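PDB 5Z87: EmGH1 from Erythrobacter marinus, which probably hydrolyses beta-glucosidic bonds as a family 3 glycoside hydrolase, and also binds magnesium ions. Local coordinates for residues L407-M412 against G604-H609; R435-V440 against A473-E478; E464-Y469 against A610-L615. One frame throughout, in Å; residues are numbered along the deposited sequence.

Contact 1 (L407-M412 against G604-H609)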
loop_
_atom_site.group_PDB
_atom_site.type_symbol
_atom_site.label_atom_id
_atom_site.label_comp_id
_atom_site.label_asym_id
_atom_site.label_seq_id
_atom_site.Cartn_x
_atom_site.Cartn_y
_atom_site.Cartn_z
ATOM N N LEU A 407 35.320 3.525 21.387
ATOM C CA LEU A 407 36.047 3.028 20.227
ATOM C C LEU A 407 35.192 2.054 19.421
ATOM O O LEU A 407 35.194 2.093 18.180
ATOM C CB LEU A 407 37.359 2.384 20.660
ATOM C CG LEU A 407 38.058 1.580 19.560
ATOM C CD1 LEU A 407 38.469 2.474 18.378
ATOM C CD2 LEU A 407 39.247 0.823 20.126
ATOM N N LEU A 408 34.436 1.190 20.105
ATOM C CA LEU A 408 33.491 0.335 19.399
ATOM C C LEU A 408 32.499 1.171 18.593
ATOM O O LEU A 408 32.239 0.878 17.421
ATOM C CB LEU A 408 32.766 -0.577 20.388
ATOM C CG LEU A 408 31.719 -1.521 19.788
ATOM C CD1 LEU A 408 32.341 -2.403 18.713
ATOM C CD2 LEU A 408 31.084 -2.380 20.875
ATOM N N ALA A 409 31.979 2.250 19.183
ATOM C CA ALA A 409 31.058 3.115 18.455
ATOM C C ALA A 409 31.716 3.739 17.226
ATOM O O ALA A 409 31.069 3.913 16.182
ATOM C CB ALA A 409 30.525 4.200 19.383
ATOM N N ARG A 410 32.996 4.098 17.334
ATOM C CA ARG A 410 33.730 4.591 16.173
ATOM C C ARG A 410 33.891 3.502 15.117
ATOM O O ARG A 410 33.598 3.719 13.930
ATOM C CB ARG A 410 35.090 5.124 16.620
ATOM C CG ARG A 410 36.112 5.254 15.523
ATOM C CD ARG A 410 36.196 6.685 15.079
ATOM N NE ARG A 410 37.477 7.303 15.413
ATOM C CZ ARG A 410 38.360 7.697 14.498
ATOM N NH1 ARG A 410 38.087 7.529 13.201
ATOM N NH2 ARG A 410 39.502 8.266 14.874
ATOM N N ARG A 411 34.338 2.309 15.532
ATOM C CA ARG A 411 34.558 1.235 14.567
ATOM C C ARG A 411 33.260 0.806 13.883
ATOM O O ARG A 411 33.271 0.440 12.698
ATOM C CB ARG A 411 35.223 0.038 15.249
ATOM C CG ARG A 411 36.748 0.122 15.302
ATOM C CD ARG A 411 37.391 -1.265 15.406
ATOM N NE ARG A 411 36.718 -2.131 16.382
ATOM C CZ ARG A 411 36.307 -3.380 16.144
ATOM N NH1 ARG A 411 36.504 -3.937 14.948
ATOM N NH2 ARG A 411 35.701 -4.080 17.108
ATOM N N MET A 412 32.134 0.838 14.601
ATOM C CA MET A 412 30.871 0.453 13.984
ATOM C C MET A 412 30.505 1.425 12.865
ATOM O O MET A 412 30.148 1.008 11.758
ATOM C CB MET A 412 29.766 0.379 15.035
ATOM C CG MET A 412 28.465 -0.243 14.522
ATOM S SD MET A 412 28.658 -1.904 13.814
ATOM C CE MET A 412 27.873 -2.931 15.024
ATOM N N GLY A 604 26.138 7.744 14.931
ATOM C CA GLY A 604 26.519 7.544 16.316
ATOM C C GLY A 604 27.426 8.650 16.825
ATOM O O GLY A 604 27.697 9.637 16.145
ATOM N N GLU A 605 27.913 8.476 18.061
ATOM C CA GLU A 605 28.553 9.597 18.736
ATOM C C GLU A 605 29.994 9.811 18.285
ATOM O O GLU A 605 30.522 10.915 18.439
ATOM C CB GLU A 605 28.476 9.413 20.253
ATOM C CG GLU A 605 29.196 8.194 20.775
ATOM C CD GLU A 605 29.492 8.306 22.261
ATOM O OE1 GLU A 605 28.538 8.247 23.075
ATOM O OE2 GLU A 605 30.681 8.476 22.610
ATOM N N GLN A 606 30.628 8.796 17.713
ATOM C CA GLN A 606 31.936 8.934 17.094
ATOM C C GLN A 606 31.843 9.131 15.578
ATOM O O GLN A 606 32.850 8.991 14.879
ATOM C CB GLN A 606 32.800 7.713 17.423
ATOM C CG GLN A 606 33.124 7.578 18.913
ATOM C CD GLN A 606 33.741 8.847 19.513
ATOM O OE1 GLN A 606 34.751 9.346 19.020
ATOM N NE2 GLN A 606 33.126 9.371 20.580
ATOM N N GLY A 607 30.661 9.476 15.062
ATOM C CA GLY A 607 30.457 9.450 13.620
ATOM C C GLY A 607 31.314 10.453 12.868
ATOM O O GLY A 607 31.813 10.160 11.777
ATOM N N GLY A 608 31.496 11.646 13.435
ATOM C CA GLY A 608 32.290 12.666 12.771
ATOM C C GLY A 608 33.694 12.201 12.440
ATOM O O GLY A 608 34.233 12.535 11.382
ATOM N N HIS A 609 34.300 11.411 13.333
ATOM C CA HIS A 609 35.636 10.882 13.059
ATOM C C HIS A 609 35.597 9.823 11.966
ATOM O O HIS A 609 36.488 9.772 11.107
ATOM C CB HIS A 609 36.258 10.297 14.337
ATOM C CG HIS A 609 36.490 11.307 15.423
ATOM N ND1 HIS A 609 37.215 12.463 15.225
ATOM C CD2 HIS A 609 36.110 11.321 16.724
ATOM C CE1 HIS A 609 37.256 13.153 16.351
ATOM N NE2 HIS A 609 36.594 12.481 17.276
HETATM O O HOH W 1 29.844 6.321 16.342
#
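Arg-410 of helix 403-416 packs against Gln-606 and His-609, where the chain turns into helix 607-615. The root of the side chain makes an apolar contact: Arg-410 CB meets Gln-606 CB at 3.5 Å, with Gln-606 CG slightly farther off. Arg-410 CG stands anti to the backbone N (chi1 161°), and bends at chi2 and chi3 then carry the chain across the His-609 side chain at about a right angle. Arg-410 CD passes 3.7 Å from His-609 CB, and NE comes to 3.4 Å from the same carbon. Arg-410 CZ is nearer still to His-609 CB, at 3.3 Å, and the methylene sits over the centre of one guanidinium face. The imidazole itself is not laid flat on that face, the two planes being 37° apart. At the tip, Arg-410 NH1 approaches His-609 O to 3.5 Å at too poor an angle to bond; its partners are Glu-414, in a salt bridge, and Ser-613 OG.

A water supplies the polar link between the backbones. It donates to Ala-409 O (2.7 Å) and accepts from Gln-606 N (2.9 Å). Gln-606 lies within the type I turn from Gly-604 to Gly-607 and takes the N-cap position of helix 607-615. Glu-605 is held from elsewhere, by Arg-401 and by the backbone N of Gln-142.

The helix start is thus seated on helix 403-416 without a direct hydrogen bond between the two segments. The guanidinium has a methylene over one face while Glu-414 pairs with its charge, and the nearby arginine would probably disfavour protonation of His-609.

Contact 2 (R435-V440 against A473-E478)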
loop_
_atom_site.group_PDB
_atom_site.type_symbol
_atom_site.label_atom_id
_atom_site.label_comp_id
_atom_site.label_asym_id
_atom_site.label_seq_id
_atom_site.Cartn_x
_atom_site.Cartn_y
_atom_site.Cartn_z
ATOM N N ARG A 435 43.934 22.342 0.818
ATOM C CA ARG A 435 44.327 23.559 1.510
ATOM C C ARG A 435 43.209 24.143 2.363
ATOM O O ARG A 435 43.403 24.365 3.561
ATOM C CB ARG A 435 44.834 24.617 0.510
ATOM C CG ARG A 435 44.722 26.052 1.047
ATOM C CD ARG A 435 45.439 27.106 0.186
ATOM N NE ARG A 435 44.530 27.847 -0.695
ATOM C CZ ARG A 435 43.515 28.614 -0.291
ATOM N NH1 ARG A 435 43.253 28.780 0.999
ATOM N NH2 ARG A 435 42.756 29.231 -1.190
ATOM N N LYS A 436 42.032 24.395 1.794
ATOM C CA LYS A 436 40.945 25.024 2.545
ATOM C C LYS A 436 39.626 24.344 2.198
ATOM O O LYS A 436 39.121 24.493 1.081
ATOM C CB LYS A 436 40.873 26.520 2.260
ATOM C CG LYS A 436 40.011 27.284 3.246
ATOM C CD LYS A 436 39.924 28.759 2.882
ATOM C CE LYS A 436 39.341 29.574 4.025
ATOM N NZ LYS A 436 37.956 30.056 3.739
ATOM N N MET A 437 39.053 23.630 3.167
ATOM C CA MET A 437 37.821 22.874 2.980
ATOM C C MET A 437 36.654 23.586 3.651
ATOM O O MET A 437 36.739 23.944 4.831
ATOM C CB MET A 437 37.967 21.463 3.546
ATOM C CG MET A 437 36.643 20.740 3.721
ATOM S SD MET A 437 36.774 19.264 4.740
ATOM C CE MET A 437 37.920 18.229 3.847
ATOM N N LEU A 438 35.576 23.797 2.896
ATOM C CA LEU A 438 34.323 24.303 3.446
ATOM C C LEU A 438 33.447 23.127 3.870
ATOM O O LEU A 438 33.132 22.260 3.048
ATOM C CB LEU A 438 33.577 25.150 2.420
ATOM C CG LEU A 438 32.133 25.502 2.798
ATOM C CD1 LEU A 438 32.093 26.467 3.980
ATOM C CD2 LEU A 438 31.370 26.068 1.617
ATOM N N VAL A 439 33.068 23.092 5.145
ATOM C CA VAL A 439 32.108 22.125 5.670
ATOM C C VAL A 439 30.798 22.868 5.880
ATOM O O VAL A 439 30.732 23.795 6.695
ATOM C CB VAL A 439 32.608 21.485 6.976
ATOM C CG1 VAL A 439 31.599 20.475 7.509
ATOM C CG2 VAL A 439 33.949 20.806 6.746
ATOM N N VAL A 440 29.756 22.477 5.140
ATOM C CA VAL A 440 28.536 23.269 5.023
ATOM C C VAL A 440 27.312 22.359 5.014
ATOM O O VAL A 440 27.344 21.249 4.470
ATOM C CB VAL A 440 28.582 24.137 3.746
ATOM C CG1 VAL A 440 29.029 23.286 2.577
ATOM C CG2 VAL A 440 27.225 24.758 3.447
ATOM N N ALA A 473 46.411 17.041 9.815
ATOM C CA ALA A 473 46.758 16.858 8.413
ATOM C C ALA A 473 47.345 18.100 7.759
ATOM O O ALA A 473 47.947 17.986 6.688
ATOM C CB ALA A 473 45.524 16.423 7.614
ATOM N N GLY A 474 47.159 19.274 8.352
ATOM C CA GLY A 474 47.806 20.471 7.860
ATOM C C GLY A 474 47.037 21.194 6.776
ATOM O O GLY A 474 47.616 21.604 5.763
ATOM N N PHE A 475 45.731 21.349 6.972
ATOM C CA PHE A 475 44.925 22.158 6.072
ATOM C C PHE A 475 43.837 22.837 6.886
ATOM O O PHE A 475 43.601 22.500 8.048
ATOM C CB PHE A 475 44.350 21.330 4.910
ATOM C CG PHE A 475 43.351 20.281 5.319
ATOM C CD1 PHE A 475 42.009 20.601 5.457
ATOM C CD2 PHE A 475 43.747 18.971 5.524
ATOM C CE1 PHE A 475 41.085 19.638 5.820
ATOM C CE2 PHE A 475 42.826 18.002 5.883
ATOM C CZ PHE A 475 41.495 18.339 6.034
ATOM N N GLU A 476 43.185 23.811 6.260
ATOM C CA GLU A 476 42.224 24.681 6.912
ATOM C C GLU A 476 40.796 24.213 6.655
ATOM O O GLU A 476 40.501 23.586 5.633
ATOM C CB GLU A 476 42.391 26.116 6.414
ATOM C CG GLU A 476 41.608 27.151 7.186
ATOM C CD GLU A 476 41.843 28.549 6.655
ATOM O OE1 GLU A 476 40.895 29.368 6.691
ATOM O OE2 GLU A 476 42.980 28.821 6.201
ATOM N N VAL A 477 39.910 24.540 7.596
ATOM C CA VAL A 477 38.491 24.225 7.515
ATOM C C VAL A 477 37.706 25.485 7.842
ATOM O O VAL A 477 37.978 26.143 8.851
ATOM C CB VAL A 477 38.104 23.081 8.477
ATOM C CG1 VAL A 477 36.633 23.179 8.885
ATOM C CG2 VAL A 477 38.405 21.734 7.848
ATOM N N GLU A 478 36.751 25.834 6.987
ATOM C CA GLU A 478 35.743 26.820 7.337
ATOM C C GLU A 478 34.372 26.160 7.343
ATOM O O GLU A 478 34.163 25.108 6.735
ATOM C CB GLU A 478 35.746 28.018 6.383
ATOM C CG GLU A 478 35.123 29.261 7.011
ATOM C CD GLU A 478 35.564 30.548 6.345
ATOM O OE1 GLU A 478 36.704 30.592 5.827
ATOM O OE2 GLU A 478 34.771 31.515 6.346
#
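Lys-436 and Glu-476 lie side by side and point the same way, each reaching out from its own strand on one face of the sheet, whereas Glu-478 slants across the lysine's end. Lys-436 runs extended as far as CE, which passes 3.1 Å from Glu-476 OE1; a bend at chi4 (-108°) then turns NZ away from that oxygen and toward Glu-478. NZ forms a salt bridge with Glu-478 OE1, though its modelled length is too short to be taken literally, and a second one with Asp-524. An alanine in place of Lys-436 would probably leave Glu-478 and Asp-524 as neighbouring carboxylates without their shared cation.

The opposite face is apolar. Met-437 CE reaches Phe-475 CE1 at 4.0 Å, the two side chains crossing obliquely, and Val-439 CG2 meets Val-477 CG1 at 4.2 Å. Helix 462-473 covers this side, completing the beta-alpha-beta unit to which both strands belong.

Between the faces the parallel strands are joined by four backbone bonds. Arg-435 O accepts from Glu-476 N (2.8 Å), and Met-437 N donates to Glu-476 O (2.9 Å). Glu-478 N then bonds to Met-437 O, and Val-439 N to Glu-478 O.

Strand 476-480, an outermost strand, within this chain, of the six-stranded mixed sheet, is therefore fastened by main-chain bonds, with charge pairing on one face and hydrocarbon packing on the other.

Contact 3 (E464-Y469 against A610-L615)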
loop_
_atom_site.group_PDB
_atom_site.type_symbol
_atom_site.label_atom_id
_atom_site.label_comp_id
_atom_site.label_asym_id
_atom_site.label_seq_id
_atom_site.Cartn_x
_atom_site.Cartn_y
_atom_site.Cartn_z
ATOM N N GLU A 464 33.198 18.890 13.533
ATOM C CA GLU A 464 34.226 18.621 14.532
ATOM C C GLU A 464 35.160 17.505 14.087
ATOM O O GLU A 464 36.379 17.582 14.294
ATOM C CB GLU A 464 33.568 18.269 15.866
ATOM C CG GLU A 464 34.548 18.208 17.024
ATOM C CD GLU A 464 33.929 17.646 18.291
ATOM O OE1 GLU A 464 32.868 18.162 18.733
ATOM O OE2 GLU A 464 34.505 16.676 18.833
ATOM N N GLY A 465 34.613 16.454 13.479
ATOM C CA GLY A 465 35.464 15.372 13.018
ATOM C C GLY A 465 36.425 15.820 11.935
ATOM O O GLY A 465 37.584 15.399 11.904
ATOM N N LEU A 466 35.961 16.688 11.043
ATOM C CA LEU A 466 36.817 17.199 9.982
ATOM C C LEU A 466 37.808 18.244 10.502
ATOM O O LEU A 466 38.962 18.282 10.056
ATOM C CB LEU A 466 35.946 17.764 8.860
ATOM C CG LEU A 466 35.435 16.678 7.910
ATOM C CD1 LEU A 466 34.395 17.248 6.963
ATOM C CD2 LEU A 466 36.593 16.020 7.141
ATOM N N GLN A 467 37.385 19.091 11.448
ATOM C CA GLN A 467 38.320 20.025 12.073
ATOM C C GLN A 467 39.482 19.287 12.724
ATOM O O GLN A 467 40.647 19.662 12.552
ATOM C CB GLN A 467 37.603 20.879 13.108
ATOM C CG GLN A 467 36.726 21.970 12.540
ATOM C CD GLN A 467 35.806 22.536 13.613
ATOM O OE1 GLN A 467 35.544 21.878 14.622
ATOM N NE2 GLN A 467 35.315 23.747 13.403
ATOM N N ALA A 468 39.183 18.227 13.477
ATOM C CA ALA A 468 40.245 17.468 14.127
ATOM C C ALA A 468 41.144 16.792 13.110
ATOM O O ALA A 468 42.349 16.656 13.347
ATOM C CB ALA A 468 39.657 16.426 15.073
ATOM N N TYR A 469 40.577 16.359 11.981
ATOM C CA TYR A 469 41.388 15.759 10.932
ATOM C C TYR A 469 42.281 16.800 10.265
ATOM O O TYR A 469 43.450 16.529 9.970
ATOM C CB TYR A 469 40.494 15.078 9.897
ATOM C CG TYR A 469 41.253 14.081 9.063
ATOM C CD1 TYR A 469 41.977 14.491 7.952
ATOM C CD2 TYR A 469 41.267 12.732 9.396
ATOM C CE1 TYR A 469 42.687 13.584 7.191
ATOM C CE2 TYR A 469 41.967 11.817 8.635
ATOM C CZ TYR A 469 42.686 12.256 7.539
ATOM O OH TYR A 469 43.399 11.365 6.773
ATOM N N ALA A 610 34.587 8.950 11.992
ATOM C CA ALA A 610 34.527 7.894 10.988
ATOM C C ALA A 610 34.284 8.475 9.596
ATOM O O ALA A 610 34.892 8.027 8.621
ATOM C CB ALA A 610 33.457 6.871 11.363
ATOM N N ILE A 611 33.429 9.493 9.493
ATOM C CA ILE A 611 33.217 10.173 8.214
ATOM C C ILE A 611 34.525 10.755 7.684
ATOM O O ILE A 611 34.875 10.586 6.509
ATOM C CB ILE A 611 32.149 11.265 8.366
ATOM C CG1 ILE A 611 30.791 10.634 8.672
ATOM C CG2 ILE A 611 32.107 12.145 7.121
ATOM C CD1 ILE A 611 29.688 11.640 8.900
ATOM N N ALA A 612 35.260 11.469 8.542
ATOM C CA ALA A 612 36.518 12.061 8.106
ATOM C C ALA A 612 37.502 10.988 7.665
ATOM O O ALA A 612 38.187 11.140 6.649
ATOM C CB ALA A 612 37.110 12.915 9.229
ATOM N N SER A 613 37.563 9.878 8.399
ATOM C CA SER A 613 38.481 8.806 8.031
ATOM C C SER A 613 38.135 8.200 6.671
ATOM O O SER A 613 39.032 7.774 5.928
ATOM C CB SER A 613 38.476 7.729 9.119
ATOM O OG SER A 613 38.963 8.249 10.348
ATOM N N ILE A 614 36.847 8.141 6.330
ATOM C CA ILE A 614 36.464 7.580 5.043
ATOM C C ILE A 614 36.650 8.612 3.942
ATOM O O ILE A 614 37.028 8.265 2.818
ATOM C CB ILE A 614 35.020 7.050 5.102
ATOM C CG1 ILE A 614 34.996 5.690 5.785
ATOM C CG2 ILE A 614 34.395 6.941 3.710
ATOM C CD1 ILE A 614 33.662 5.382 6.424
ATOM N N LEU A 615 36.418 9.887 4.237
ATOM C CA LEU A 615 36.600 10.903 3.206
ATOM C C LEU A 615 38.043 10.958 2.710
ATOM O O LEU A 615 38.282 11.287 1.544
ATOM C CB LEU A 615 36.161 12.269 3.722
ATOM C CG LEU A 615 34.647 12.479 3.748
ATOM C CD1 LEU A 615 34.293 13.744 4.504
ATOM C CD2 LEU A 615 34.097 12.526 2.347
#
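Ala-612 fits against Gly-465, Leu-466 and Tyr-469, joining two helices on one side of the mixed sheet in the alpha/beta sandwich of the family 3 C-terminal domain. The short helical segments cross at -55°, and their axes approach to 8.4 Å, with small residues, Gly-465 and Ala-612, at the crossing.

The tight part centres on one methyl group. Ala-612 CB lies 3.7 Å from Gly-465 O and 3.8 Å from Leu-466 CD2, so it rests partly on bare backbone and partly on a branched side chain. Gly-465 offers only backbone to the methyl. Tyr-469 CB, one turn along from Gly-465, closes in on the same methyl at 4.1 Å.

Leu-466 extends the packing toward the sheet. With CG beside the backbone N (chi1 -82°), the side chain leans in between the helices, and its CD2 also meets Leu-615 CD1 at 4.2 Å. Its other branch faces Met-437 and Val-439 of strand 436-440, while Ile-611 and Leu-615 pack on strand 574-580. This half of the contact is buried hydrocarbon, and no hydrogen bond crosses it.

Toward the solvent the fit is looser. Tyr-469 is partly exposed, and its CG stands anti to its backbone N (chi1 -161°). Ala-612 CB touches the ring obliquely; the ring also stacks with Phe-616, and the hydroxyl is hydrogen-bonded to Asp-618, a polar anchor that the inner part lacks. The stack and the hydroxyl bond, both to residues outside the two segments, help to fix the ring. On one of its faces Ala-612 O stands 4.3 Å above the plane, offset toward the rim.

How the contacts relate
Contacts 1 and 3 share helix 607-615, whose start rests on helix 403-416 and whose later turns pack against helix 462-473. They touch directly: His-609 ND1 packs 4.0 Å from Gly-465 CA. Contact 3 in turn meets contact 2 through Leu-466 CD1, which lies 3.6 Å from Val-439 CG2, joining helix to sheet. Contacts 1 and 2 do not touch, their centres being about 21 Å apart. Contact 3 is buried and apolar; the other two are partly buried and mix packing with polar links, a bridging water in contact 1, backbone bonds and a salt bridge in contact 2, at the sheet's margin.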